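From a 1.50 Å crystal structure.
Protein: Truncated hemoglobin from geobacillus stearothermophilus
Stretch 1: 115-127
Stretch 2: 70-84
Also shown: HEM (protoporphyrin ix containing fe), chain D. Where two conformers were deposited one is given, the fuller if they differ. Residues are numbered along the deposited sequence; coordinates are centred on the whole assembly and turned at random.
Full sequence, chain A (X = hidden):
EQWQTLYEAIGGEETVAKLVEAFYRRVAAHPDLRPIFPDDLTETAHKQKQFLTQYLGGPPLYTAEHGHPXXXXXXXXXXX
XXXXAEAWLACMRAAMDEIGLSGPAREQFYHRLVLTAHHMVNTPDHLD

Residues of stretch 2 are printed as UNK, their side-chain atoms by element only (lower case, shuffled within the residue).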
ATOM      1  N   LEU A 115      -8.821   3.963  -3.590  1.00  6.19           N
ATOM      2  CA  LEU A 115     -10.092   3.333  -3.229  1.00  6.76           C
ATOM      3  C   LEU A 115      -9.923   2.401  -2.031  1.00  6.47           C
ATOM      4  O   LEU A 115     -10.736   2.407  -1.100  1.00  6.96           O
ATOM      5  CB  LEU A 115     -10.691   2.604  -4.430  0.65  7.97           C
ATOM      6  CG  LEU A 115     -11.079   3.490  -5.617  0.65 11.38           C
ATOM      7  CD1 LEU A 115     -12.455   4.128  -5.277  0.65 13.33           C
ATOM      8  CD2 LEU A 115     -10.140   4.566  -5.980  0.65 15.81           C
ATOM      9  N   THR A 116      -8.876   1.593  -2.034  1.00  5.71           N
ATOM     10  CA  THR A 116      -8.658   0.659  -0.900  1.00  5.36           C
ATOM     11  C   THR A 116      -8.442   1.464   0.364  1.00  6.37           C
ATOM     12  O   THR A 116      -9.015   1.155   1.406  1.00  6.40           O
ATOM     13  CB  THR A 116      -7.496  -0.264  -1.210  1.00  6.64           C
ATOM     14  OG1 THR A 116      -7.837  -0.951  -2.430  1.00  6.93           O
ATOM     15  CG2 THR A 116      -7.318  -1.276  -0.052  1.00  6.45           C
ATOM     16  N   ALA A 117      -7.639   2.527   0.291  1.00  5.16           N
ATOM     17  CA  ALA A 117      -7.366   3.331   1.478  1.00  6.90           C
ATOM     18  C   ALA A 117      -8.681   3.920   1.989  1.00  6.43           C
ATOM     19  O   ALA A 117      -8.916   3.960   3.218  1.00  7.19           O
ATOM     20  CB  ALA A 117      -6.344   4.426   1.153  1.00  6.97           C
ATOM     21  N   HIS A 118      -9.530   4.367   1.083  1.00  6.97           N
ATOM     22  CA  HIS A 118     -10.801   4.943   1.490  1.00  7.97           C
ATOM     23  C   HIS A 118     -11.593   3.853   2.212  1.00  9.03           C
ATOM     24  O   HIS A 118     -12.242   4.133   3.215  1.00  9.38           O
ATOM     25  CB  HIS A 118     -11.588   5.418   0.261  1.00  9.66           C
ATOM     26  CG  HIS A 118     -13.007   5.771   0.578  1.00 12.19           C
ATOM     27  ND1 HIS A 118     -14.078   4.991   0.190  1.00 16.88           N
ATOM     28  CD2 HIS A 118     -13.520   6.831   1.236  1.00 15.42           C
ATOM     29  CE1 HIS A 118     -15.195   5.555   0.609  1.00 16.36           C
ATOM     30  NE2 HIS A 118     -14.886   6.664   1.252  1.00 17.33           N
ATOM     31  N   HIS A 119     -11.577   2.637   1.689  1.00  8.62           N
ATOM     32  CA  HIS A 119     -12.299   1.529   2.331  1.00 10.13           C
ATOM     33  C   HIS A 119     -11.721   1.230   3.712  1.00  9.92           C
ATOM     34  O   HIS A 119     -12.438   0.663   4.575  1.00 11.60           O
ATOM     35  CB  HIS A 119     -12.207   0.244   1.495  1.00 11.56           C
ATOM     36  CG  HIS A 119     -12.943   0.276   0.200  1.00 17.57           C
ATOM     37  ND1 HIS A 119     -12.572  -0.526  -0.864  1.00 22.25           N
ATOM     38  CD2 HIS A 119     -14.041   0.958  -0.201  1.00 21.71           C
ATOM     39  CE1 HIS A 119     -13.396  -0.313  -1.879  1.00 21.44           C
ATOM     40  NE2 HIS A 119     -14.296   0.582  -1.501  1.00 20.70           N
ATOM     41  N   MET A 120     -10.439   1.527   3.937  1.00  8.80           N
ATOM     42  CA  MET A 120      -9.830   1.201   5.230  1.00  8.47           C
ATOM     43  C   MET A 120     -10.252   2.217   6.287  1.00  8.68           C
ATOM     44  O   MET A 120     -10.225   1.906   7.479  1.00  8.68           O
ATOM     45  CB  MET A 120      -8.292   1.169   5.145  1.00  8.73           C
ATOM     46  CG  MET A 120      -7.691   0.137   4.213  1.00  8.66           C
ATOM     47  SD  MET A 120      -8.270  -1.513   4.585  1.00  9.73           S
ATOM     48  CE  MET A 120      -9.518  -1.703   3.361  1.00 11.98           C
ATOM     49  N   VAL A 121     -10.555   3.442   5.871  1.00  7.22           N
ATOM     50  CA  VAL A 121     -10.877   4.501   6.836  1.00  7.54           C
ATOM     51  C   VAL A 121     -12.006   4.037   7.736  1.00  6.48           C
ATOM     52  O   VAL A 121     -12.975   3.495   7.265  1.00  8.71           O
ATOM     53  CB  VAL A 121     -11.287   5.783   6.087  1.00  7.25           C
ATOM     54  CG1 VAL A 121     -11.934   6.837   7.014  1.00  8.70           C
ATOM     55  CG2 VAL A 121     -10.060   6.360   5.448  1.00  7.64           C
ATOM     56  N   ASN A 122     -11.858   4.260   9.043  1.00  5.14           N
ATOM     57  CA  ASN A 122     -12.811   3.654   9.973  1.00  6.81           C
ATOM     58  C   ASN A 122     -13.103   4.544  11.140  1.00  8.91           C
ATOM     59  O   ASN A 122     -13.788   4.102  12.047  1.00 10.08           O
ATOM     60  CB  ASN A 122     -12.293   2.278  10.401  1.00  7.64           C
ATOM     61  CG  ASN A 122     -10.945   2.364  11.122  1.00  6.21           C
ATOM     62  OD1 ASN A 122     -10.632   3.382  11.747  1.00  7.25           O
ATOM     63  ND2 ASN A 122     -10.136   1.308  11.075  1.00  6.59           N
ATOM     64  N   THR A 123     -12.656   5.777  11.102  1.00  9.00           N
ATOM     65  CA  THR A 123     -12.877   6.662  12.226  1.00  8.84           C
ATOM     66  C   THR A 123     -12.928   8.078  11.675  1.00 10.48           C
ATOM     67  O   THR A 123     -12.126   8.431  10.808  1.00  9.52           O
ATOM     68  CB  THR A 123     -11.673   6.589  13.156  1.00  8.86           C
ATOM     69  OG1 THR A 123     -11.423   5.234  13.583  1.00 10.27           O
ATOM     70  CG2 THR A 123     -11.894   7.458  14.414  1.00  8.97           C
ATOM     71  N   PRO A 124     -13.822   8.923  12.200  1.00 10.78           N
ATOM     72  CA  PRO A 124     -13.831  10.323  11.788  1.00 10.72           C
ATOM     73  C   PRO A 124     -12.540  11.038  12.150  1.00 10.10           C
ATOM     74  O   PRO A 124     -11.866  10.719  13.115  1.00 10.68           O
ATOM     75  CB  PRO A 124     -15.016  10.934  12.569  1.00 12.67           C
ATOM     76  CG  PRO A 124     -15.916   9.717  12.892  1.00 11.84           C
ATOM     77  CD  PRO A 124     -14.921   8.621  13.148  1.00 11.22           C
ATOM     78  N   ASP A 125     -12.189  12.049  11.367  1.00 10.35           N
ATOM     79  CA  ASP A 125     -11.008  12.844  11.698  1.00 11.51           C
ATOM     80  C   ASP A 125     -11.112  13.548  13.034  1.00 12.65           C
ATOM     81  O   ASP A 125     -12.223  13.917  13.463  1.00 13.95           O
ATOM     82  CB  ASP A 125     -10.765  13.926  10.626  1.00 10.66           C
ATOM     83  CG  ASP A 125      -9.806  13.486   9.526  1.00 11.80           C
ATOM     84  OD1 ASP A 125      -9.955  14.026   8.402  1.00 14.22           O
ATOM     85  OD2 ASP A 125      -8.910  12.686   9.809  1.00 10.67           O
ATOM     86  N   HIS A 126      -9.946  13.818  13.616  1.00 13.63           N
ATOM     87  CA  HIS A 126      -9.821  14.648  14.813  1.00 14.46           C
ATOM     88  C   HIS A 126      -9.741  16.107  14.448  1.00 16.39           C
ATOM     89  O   HIS A 126      -8.792  16.546  13.820  1.00 17.92           O
ATOM     90  CB  HIS A 126      -8.572  14.240  15.549  1.00 14.24           C
ATOM     91  CG  HIS A 126      -8.643  12.830  16.008  1.00 16.65           C
ATOM     92  ND1 HIS A 126      -7.695  11.876  15.701  1.00 18.46           N
ATOM     93  CD2 HIS A 126      -9.590  12.198  16.741  1.00 16.67           C
ATOM     94  CE1 HIS A 126      -8.050  10.721  16.239  1.00 14.82           C
ATOM     95  NE2 HIS A 126      -9.198  10.888  16.869  1.00 21.01           N
ATOM     96  N   LEU A 127     -10.769  16.848  14.828  1.00 18.40           N
ATOM     97  CA  LEU A 127     -10.814  18.276  14.575  1.00 21.41           C
ATOM     98  C   LEU A 127     -10.829  18.996  15.922  1.00 23.52           C
ATOM     99  O   LEU A 127     -11.270  18.427  16.922  1.00 23.28           O
ATOM    100  CB  LEU A 127     -12.034  18.616  13.695  1.00 21.00           C
ATOM    101  CG  LEU A 127     -12.107  17.914  12.318  1.00 22.62           C
ATOM    102  CD1 LEU A 127     -13.423  18.239  11.577  1.00 23.87           C
ATOM    103  CD2 LEU A 127     -10.894  18.182  11.410  1.00 26.00           C
ATOM    104  N   UNK A  70      -8.942  -9.808   3.680  1.00 15.74           N
ATOM    105  CA  UNK A  70      -9.960  -9.183   4.546  1.00 16.49           C
ATOM    106  C   UNK A  70      -9.397  -7.888   5.131  1.00 14.31           C
ATOM    107  O   UNK A  70      -9.373  -7.667   6.361  1.00 13.70           O
ATOM    108  s   UNK A  70     -10.104 -11.732   7.818  1.00 24.22           S
ATOM    109  c   UNK A  70      -8.886 -11.583   9.137  1.00 23.46           C
ATOM    110  c   UNK A  70     -10.429 -10.137   5.648  1.00 17.50           C
ATOM    111  c   UNK A  70      -9.370 -10.646   6.565  1.00 18.03           C
ATOM    112  N   UNK A  71      -8.941  -7.023   4.237  1.00 12.95           N
ATOM    113  CA  UNK A  71      -8.096  -5.929   4.663  1.00 12.79           C
ATOM    114  C   UNK A  71      -8.854  -4.991   5.558  1.00 11.51           C
ATOM    115  O   UNK A  71      -8.327  -4.543   6.548  1.00  9.93           O
ATOM    116  c   UNK A  71      -5.189  -6.009   3.603  1.00 16.93           C
ATOM    117  c   UNK A  71      -7.577  -5.142   3.474  1.00 13.86           C
ATOM    118  c   UNK A  71      -5.965  -4.394   1.868  1.00 18.02           C
ATOM    119  c   UNK A  71      -6.331  -5.598   2.727  1.00 18.48           C
ATOM    120  N   UNK A  72     -10.101  -4.680   5.226  1.00 11.12           N
ATOM    121  CA  UNK A  72     -10.807  -3.738   6.079  1.00 12.53           C
ATOM    122  C   UNK A  72     -10.880  -4.287   7.501  1.00 12.33           C
ATOM    123  O   UNK A  72     -10.636  -3.552   8.474  1.00 12.58           O
ATOM    124  n   UNK A  72     -13.867   0.812   6.959  1.00 16.21           N
ATOM    125  c   UNK A  72     -14.145  -1.910   6.016  1.00 17.06           C
ATOM    126  c   UNK A  72     -12.834  -2.354   6.490  1.00 16.91           C
ATOM    127  c   UNK A  72     -14.674  -0.049   7.591  1.00 18.86           C
ATOM    128  c   UNK A  72     -12.198  -3.418   5.581  1.00 13.22           C
ATOM    129  n   UNK A  72     -15.365   0.365   8.663  1.00 18.83           N
ATOM    130  n   UNK A  72     -14.836  -1.301   7.158  1.00 19.61           N
ATOM    131  N   UNK A  73     -11.212  -5.571   7.623  1.00 12.27           N
ATOM    132  CA  UNK A  73     -11.307  -6.177   8.944  1.00 11.71           C
ATOM    133  C   UNK A  73      -9.996  -6.126   9.686  1.00 11.72           C
ATOM    134  O   UNK A  73      -9.970  -5.859  10.880  1.00 13.19           O
ATOM    135  c   UNK A  73     -11.782  -7.608   8.821  1.00 12.01           C
ATOM    136  N   UNK A  74      -8.890  -6.400   9.000  1.00 11.48           N
ATOM    137  CA  UNK A  74      -7.609  -6.378   9.648  1.00 11.84           C
ATOM    138  C   UNK A  74      -7.260  -4.982  10.122  1.00 12.58           C
ATOM    139  O   UNK A  74      -6.473  -4.839  11.049  1.00 15.50           O
ATOM    140  n   UNK A  74      -5.685 -10.171   6.937  1.00 19.60           N
ATOM    141  n   UNK A  74      -4.573 -11.305   8.623  1.00 21.89           N
ATOM    142  c   UNK A  74      -5.246 -11.309   7.473  1.00 20.93           C
ATOM    143  c   UNK A  74      -6.725  -8.343   8.284  1.00 14.82           C
ATOM    144  c   UNK A  74      -6.545  -6.886   8.681  1.00 13.03           C
ATOM    145  n   UNK A  74      -5.459 -12.447   6.824  1.00 22.07           N
ATOM    146  c   UNK A  74      -5.493  -8.838   7.530  1.00 16.53           C
ATOM    147  N   UNK A  75      -7.782  -3.979   9.424  1.00 11.06           N
ATOM    148  CA  UNK A  75      -7.469  -2.604   9.757  1.00 11.35           C
ATOM    149  C   UNK A  75      -8.356  -2.023  10.825  1.00 11.79           C
ATOM    150  O   UNK A  75      -8.062  -0.939  11.315  1.00 10.35           O
ATOM    151  c   UNK A  75      -4.926  -2.897   6.179  1.00  9.34           C
ATOM    152  n   UNK A  75      -6.089  -2.993   6.810  1.00 10.77           N
ATOM    153  c   UNK A  75      -6.233  -1.923   7.662  1.00 11.78           C
ATOM    154  c   UNK A  75      -7.466  -1.737   8.502  1.00 11.33           C
ATOM    155  c   UNK A  75      -5.116  -1.173   7.527  1.00 11.27           C
ATOM    156  n   UNK A  75      -4.305  -1.824   6.619  1.00  7.62           N
ATOM    157  N   UNK A  76      -9.409  -2.763  11.198  1.00 11.62           N
ATOM    158  CA  UNK A  76     -10.246  -2.311  12.316  1.00 10.43           C
ATOM    159  C   UNK A  76      -9.479  -2.279  13.632  1.00 11.72           C
ATOM    160  O   UNK A  76      -9.908  -1.638  14.585  1.00 10.48           O
ATOM    161  c   UNK A  76     -13.021  -1.730  11.122  1.00 12.14           C
ATOM    162  c   UNK A  76     -11.468  -3.218  12.463  1.00 11.16           C
ATOM    163  c   UNK A  76     -13.515  -4.224  11.355  1.00 15.14           C
ATOM    164  c   UNK A  76     -12.420  -3.085  11.288  1.00 12.00           C
ATOM    165  N   UNK A  77      -8.339  -2.968  13.664  1.00 12.31           N
ATOM    166  CA  UNK A  77      -7.457  -2.983  14.802  1.00 13.41           C
ATOM    167  C   UNK A  77      -6.773  -1.624  15.059  1.00 11.87           C
ATOM    168  O   UNK A  77      -6.092  -1.420  16.061  1.00 12.95           O
ATOM    169  n   UNK A  77      -3.855  -8.238  14.734  1.00 30.60           N
ATOM    170  n   UNK A  77      -5.587  -6.718  14.861  1.00 29.44           N
ATOM    171  c   UNK A  77      -5.131  -7.926  14.541  1.00 31.12           C
ATOM    172  n   UNK A  77      -5.964  -8.817  14.011  1.00 32.26           N
ATOM    173  c   UNK A  77      -5.606  -4.401  15.740  1.00 20.62           C
ATOM    174  c   UNK A  77      -4.773  -5.651  15.450  1.00 26.15           C
ATOM    175  c   UNK A  77      -6.358  -3.995  14.503  1.00 15.80           C
ATOM    176  N   UNK A  78      -6.916  -0.690  14.110  1.00  9.73           N
ATOM    177  CA  UNK A  78      -6.222   0.586  14.191  1.00  8.94           C
ATOM    178  C   UNK A  78      -7.206   1.704  13.912  1.00  8.26           C
ATOM    179  O   UNK A  78      -8.219   1.524  13.227  1.00  9.54           O
ATOM    180  c   UNK A  78      -2.512  -1.873  14.082  1.00 14.69           C
ATOM    181  c   UNK A  78      -4.232  -0.499  13.085  1.00 10.78           C
ATOM    182  c   UNK A  78      -3.312  -0.737  14.109  1.00 13.30           C
ATOM    183  c   UNK A  78      -3.561  -2.566  12.029  1.00 14.48           C
ATOM    184  c   UNK A  78      -5.090   0.700  13.139  1.00 10.88           C
ATOM    185  c   UNK A  78      -2.647  -2.763  13.052  1.00 14.17           C
ATOM    186  c   UNK A  78      -4.362  -1.430  12.047  1.00 12.40           C
ATOM    187  N   UNK A  79      -6.892   2.873  14.429  1.00  9.00           N
ATOM    188  CA  UNK A  79      -7.692   4.051  14.112  1.00  9.17           C
ATOM    189  C   UNK A  79      -7.194   4.633  12.791  1.00  9.86           C
ATOM    190  O   UNK A  79      -6.089   5.218  12.728  1.00 11.23           O
ATOM    191  c   UNK A  79      -8.192   7.393  16.024  1.00 17.04           C
ATOM    192  c   UNK A  79      -7.532   5.104  15.208  1.00  9.85           C
ATOM    193  c   UNK A  79      -8.255   6.396  14.899  1.00 13.30           C
ATOM    194  o   UNK A  79      -9.068   7.311  16.909  1.00 19.21           O
ATOM    195  o   UNK A  79      -7.270   8.229  15.993  1.00 19.55           O
ATOM    196  N   UNK A  80      -7.980   4.445  11.754  1.00  8.34           N
ATOM    197  CA  UNK A  80      -7.637   4.962  10.422  1.00  7.84           C
ATOM    198  C   UNK A  80      -8.603   6.089  10.121  1.00  7.73           C
ATOM    199  O   UNK A  80      -9.732   5.914   9.699  1.00  7.97           O
ATOM    200  c   UNK A  80      -7.265   4.433   8.015  1.00  8.76           C
ATOM    201  c   UNK A  80      -6.677   1.624   8.809  1.00 13.29           C
ATOM    202  c   UNK A  80      -7.714   3.874   9.391  1.00  7.23           C
ATOM    203  c   UNK A  80      -6.800   2.708   9.815  1.00 10.28           C
ATOM    204  N   UNK A  81      -8.131   7.280  10.381  1.00  8.19           N
ATOM    205  CA  UNK A  81      -8.862   8.487  10.047  1.00  6.56           C
ATOM    206  C   UNK A  81      -8.566   8.872   8.586  1.00  6.79           C
ATOM    207  O   UNK A  81      -7.614   8.365   8.009  1.00  6.78           O
ATOM    208  o   UNK A  81      -6.942   9.677  10.715  1.00  9.43           O
ATOM    209  c   UNK A  81      -8.351   9.617  10.896  1.00  7.76           C
ATOM    210  c   UNK A  81      -8.707   9.357  12.420  1.00  9.23           C
ATOM    211  N   UNK A  82      -9.393   9.744   8.003  1.00  7.31           N
ATOM    212  CA  UNK A  82      -9.037  10.266   6.685  1.00  7.66           C
ATOM    213  C   UNK A  82      -7.623  10.867   6.676  1.00  7.60           C
ATOM    214  O   UNK A  82      -6.870  10.620   5.721  1.00  7.66           O
ATOM    215  c   UNK A  82     -10.095  11.312   6.441  1.00  8.64           C
ATOM    216  c   UNK A  82     -10.710  10.223   8.443  1.00  8.03           C
ATOM    217  c   UNK A  82     -11.303  10.709   7.188  1.00  9.99           C
ATOM    218  N   UNK A  83      -7.218  11.576   7.728  1.00  7.41           N
ATOM    219  CA  UNK A  83      -5.882  12.137   7.761  1.00  8.23           C
ATOM    220  C   UNK A  83      -4.849  11.044   7.643  1.00  7.75           C
ATOM    221  O   UNK A  83      -3.838  11.211   6.956  1.00  8.44           O
ATOM    222  c   UNK A  83      -2.801  15.046  10.452  1.00 20.79           C
ATOM    223  n   UNK A  83      -2.612  16.105   9.432  1.00 27.70           N
ATOM    224  c   UNK A  83      -4.214  14.536  10.354  1.00 15.42           C
ATOM    225  c   UNK A  83      -4.329  13.664   9.104  1.00 12.92           C
ATOM    226  c   UNK A  83      -5.682  12.985   9.022  1.00  9.38           C
ATOM    227  N   UNK A  84      -5.054   9.918   8.333  1.00  7.42           N
ATOM    228  CA  UNK A  84      -4.088   8.853   8.261  1.00  7.49           C
ATOM    229  C   UNK A  84      -4.092   8.218   6.878  1.00  7.84           C
ATOM    230  O   UNK A  84      -3.037   7.812   6.400  1.00  8.20           O
ATOM    231  c   UNK A  84      -3.827   7.287  11.767  1.00 12.46           C
ATOM    232  c   UNK A  84      -3.152   7.268  14.128  1.00 14.71           C
ATOM    233  c   UNK A  84      -4.299   7.819   9.376  1.00  8.87           C
ATOM    234  n   UNK A  84      -4.144   6.419  14.420  1.00 13.62           N
ATOM    235  c   UNK A  84      -3.733   8.349  10.688  1.00  9.33           C
ATOM    236  n   UNK A  84      -2.308   7.664  15.056  1.00 17.52           N
ATOM    237  n   UNK A  84      -2.974   7.690  12.882  1.00 13.42           N
TER
HETATM  238  CHA HEM D 202      -1.378  -3.850   7.900  1.00 11.22           C
HETATM  239  CHB HEM D 202      -2.034   0.857   8.664  1.00 10.41           C
HETATM  240  CHC HEM D 202      -3.985   1.197   4.240  1.00  7.96           C
HETATM  241  CHD HEM D 202      -2.359  -3.200   3.204  1.00  9.12           C
HETATM  242  C1A HEM D 202      -1.365  -2.592   8.434  1.00  9.29           C
HETATM  243  C2A HEM D 202      -0.875  -2.299   9.763  1.00  9.11           C
HETATM  244  C3A HEM D 202      -1.058  -0.997   9.972  1.00 10.69           C
HETATM  245  C4A HEM D 202      -1.670  -0.441   8.793  1.00  9.88           C
HETATM  246  CMA HEM D 202      -0.673  -0.215  11.241  1.00 11.63           C
HETATM  247  CAA HEM D 202      -0.234  -3.315  10.724  1.00 12.84           C
HETATM  248  CBA HEM D 202       1.134  -3.704  10.197  1.00 16.61           C
HETATM  249  CGA HEM D 202       1.707  -4.944  10.855  1.00 20.92           C
HETATM  250  O1A HEM D 202       1.125  -5.494  11.848  1.00 19.66           O
HETATM  251  O2A HEM D 202       2.755  -5.437  10.366  1.00 19.94           O
HETATM  252  C1B HEM D 202      -2.661   1.330   7.549  1.00  7.84           C
HETATM  253  C2B HEM D 202      -3.188   2.672   7.396  1.00  8.48           C
HETATM  254  C3B HEM D 202      -3.748   2.743   6.193  1.00  8.92           C
HETATM  255  C4B HEM D 202      -3.599   1.483   5.505  1.00  9.34           C
HETATM  256  CMB HEM D 202      -3.084   3.814   8.429  1.00 10.46           C
HETATM  257  CAB HEM D 202      -4.416   3.978   5.613  1.00  9.59           C
HETATM  258  CBB HEM D 202      -5.452   3.908   4.767  1.00 14.33           C
HETATM  259  C1C HEM D 202      -3.637   0.065   3.534  1.00  8.60           C
HETATM  260  C2C HEM D 202      -3.780  -0.119   2.110  1.00  6.73           C
HETATM  261  C3C HEM D 202      -3.323  -1.355   1.869  1.00  8.67           C
HETATM  262  C4C HEM D 202      -2.880  -1.949   3.105  1.00  8.04           C
HETATM  263  CMC HEM D 202      -4.348   0.910   1.088  1.00 11.42           C
HETATM  264  CAC HEM D 202      -3.179  -2.093   0.528  1.00  9.21           C
HETATM  265  CBC HEM D 202      -3.640  -1.666  -0.638  1.00 13.89           C
HETATM  266  C1D HEM D 202      -1.989  -3.777   4.377  1.00  7.93           C
HETATM  267  C2D HEM D 202      -1.598  -5.160   4.495  1.00 10.08           C
HETATM  268  C3D HEM D 202      -1.314  -5.353   5.941  1.00 10.45           C
HETATM  269  C4D HEM D 202      -1.594  -4.089   6.573  1.00  9.36           C
HETATM  270  CMD HEM D 202      -1.467  -6.184   3.359  1.00 10.70           C
HETATM  271  CAD HEM D 202      -0.855  -6.638   6.603  1.00 11.45           C
HETATM  272  CBD HEM D 202      -2.069  -7.359   7.204  1.00 12.73           C
HETATM  273  CGD HEM D 202      -1.525  -8.540   7.972  1.00 16.48           C
HETATM  274  O1D HEM D 202      -1.045  -8.374   9.141  1.00 18.36           O
HETATM  275  O2D HEM D 202      -1.516  -9.641   7.356  1.00 17.80           O
HETATM  276  NA  HEM D 202      -1.847  -1.427   7.877  1.00  9.44           N
HETATM  277  NB  HEM D 202      -2.941   0.654   6.379  1.00  7.34           N
HETATM  278  NC  HEM D 202      -3.068  -1.049   4.103  1.00  8.67           N
HETATM  279  ND  HEM D 202      -1.966  -3.180   5.624  1.00  8.68           N
HETATM  280 FE   HEM D 202      -2.474  -1.260   5.998  1.00  9.08          FE
HETATM  281  O   HOH W   1     -10.637  -0.494   8.898  1.00 11.57           O

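Position 70 carries an unbranched chain of two carbons, a sulfur and a terminal carbon, out of reach of the first stretch; it is Met70, the N-cap of the helix that follows. Position 71 has four carbons forked at the second, packed against Met120, whose SD lies 3.9 Å from the CB of 71: Leu71. At 72, three carbons, a nitrogen and a carbon bearing two more nitrogens define Arg72. Its extended side chain reaches the end of helix 115-120, where NH2 donates to His119 O and to Val121 O, each at 2.8 Å, both acceptors lying near the guanidinium plane.

Position 73 has a single carbon, pointing away: Ala73. Position 74 repeats the guanidinium pattern without touching stretch 1 and is Arg74; one face of its guanidinium lies beneath HEM O2D. Position 75 has one carbon and a five-membered ring with two nitrogens, hence His75. Its NE2 binds HEM FE at 2.0 Å, while its ND1 donates to Leu71 O at 2.7 Å, orienting the ring; Met120 SD sits over the ring face, 3.8 Å from the centroid.

Position 76 has four carbons forked at the second: Leu76, whose CD2 lies 4.1 Å from Asn122 CB. Position 77 has three carbons, a nitrogen and a carbon bearing two more nitrogens; its CA-to-CB bond points away from stretch 1, which it does not touch. It is Arg77. Position 78 carries a six-carbon ring, Phe78, with one face over the heme; it closes a type I turn from His75. Position 79 has three carbons, the third bearing two oxygens: Glu79, whose CG lies 3.6 Å from Thr123 OG1.

At 80, four carbons fork at the first, with one arm two carbons long: Ile80, whose CD1 packs 4.0 Å from Met120 CB. Position 81 has one carbon carrying an oxygen and a carbon. This is Thr81, whose OG1 caps the next helix by accepting from the backbone N of 84. Position 82 closes three carbons onto its own nitrogen, Pro82, with CD 3.9 Å from Val121 CG1. Position 83, four carbons ending in nitrogen, is Lys83; its backbone N donates to Asp125 OD2 at 2.9 Å. Position 84, again a guanidinium, is Arg84, whose NH2 donates to Glu79 O at 2.8 Å.

The contact combines apolar packing around Met120 with polar pairing centred on Asn122. Asn122 N donates to Ile80 O (2.8 Å), Ile80 N to Asn122 OD1 (2.9 Å), and Asn122 ND2 to Phe78 O (2.9 Å), tying the loops together. A water donating to Arg72 O and Met120 O and accepting from Asn122 ND2 links the two regions.

Stretch 2 70-84: MLRARHLRFEITPKR
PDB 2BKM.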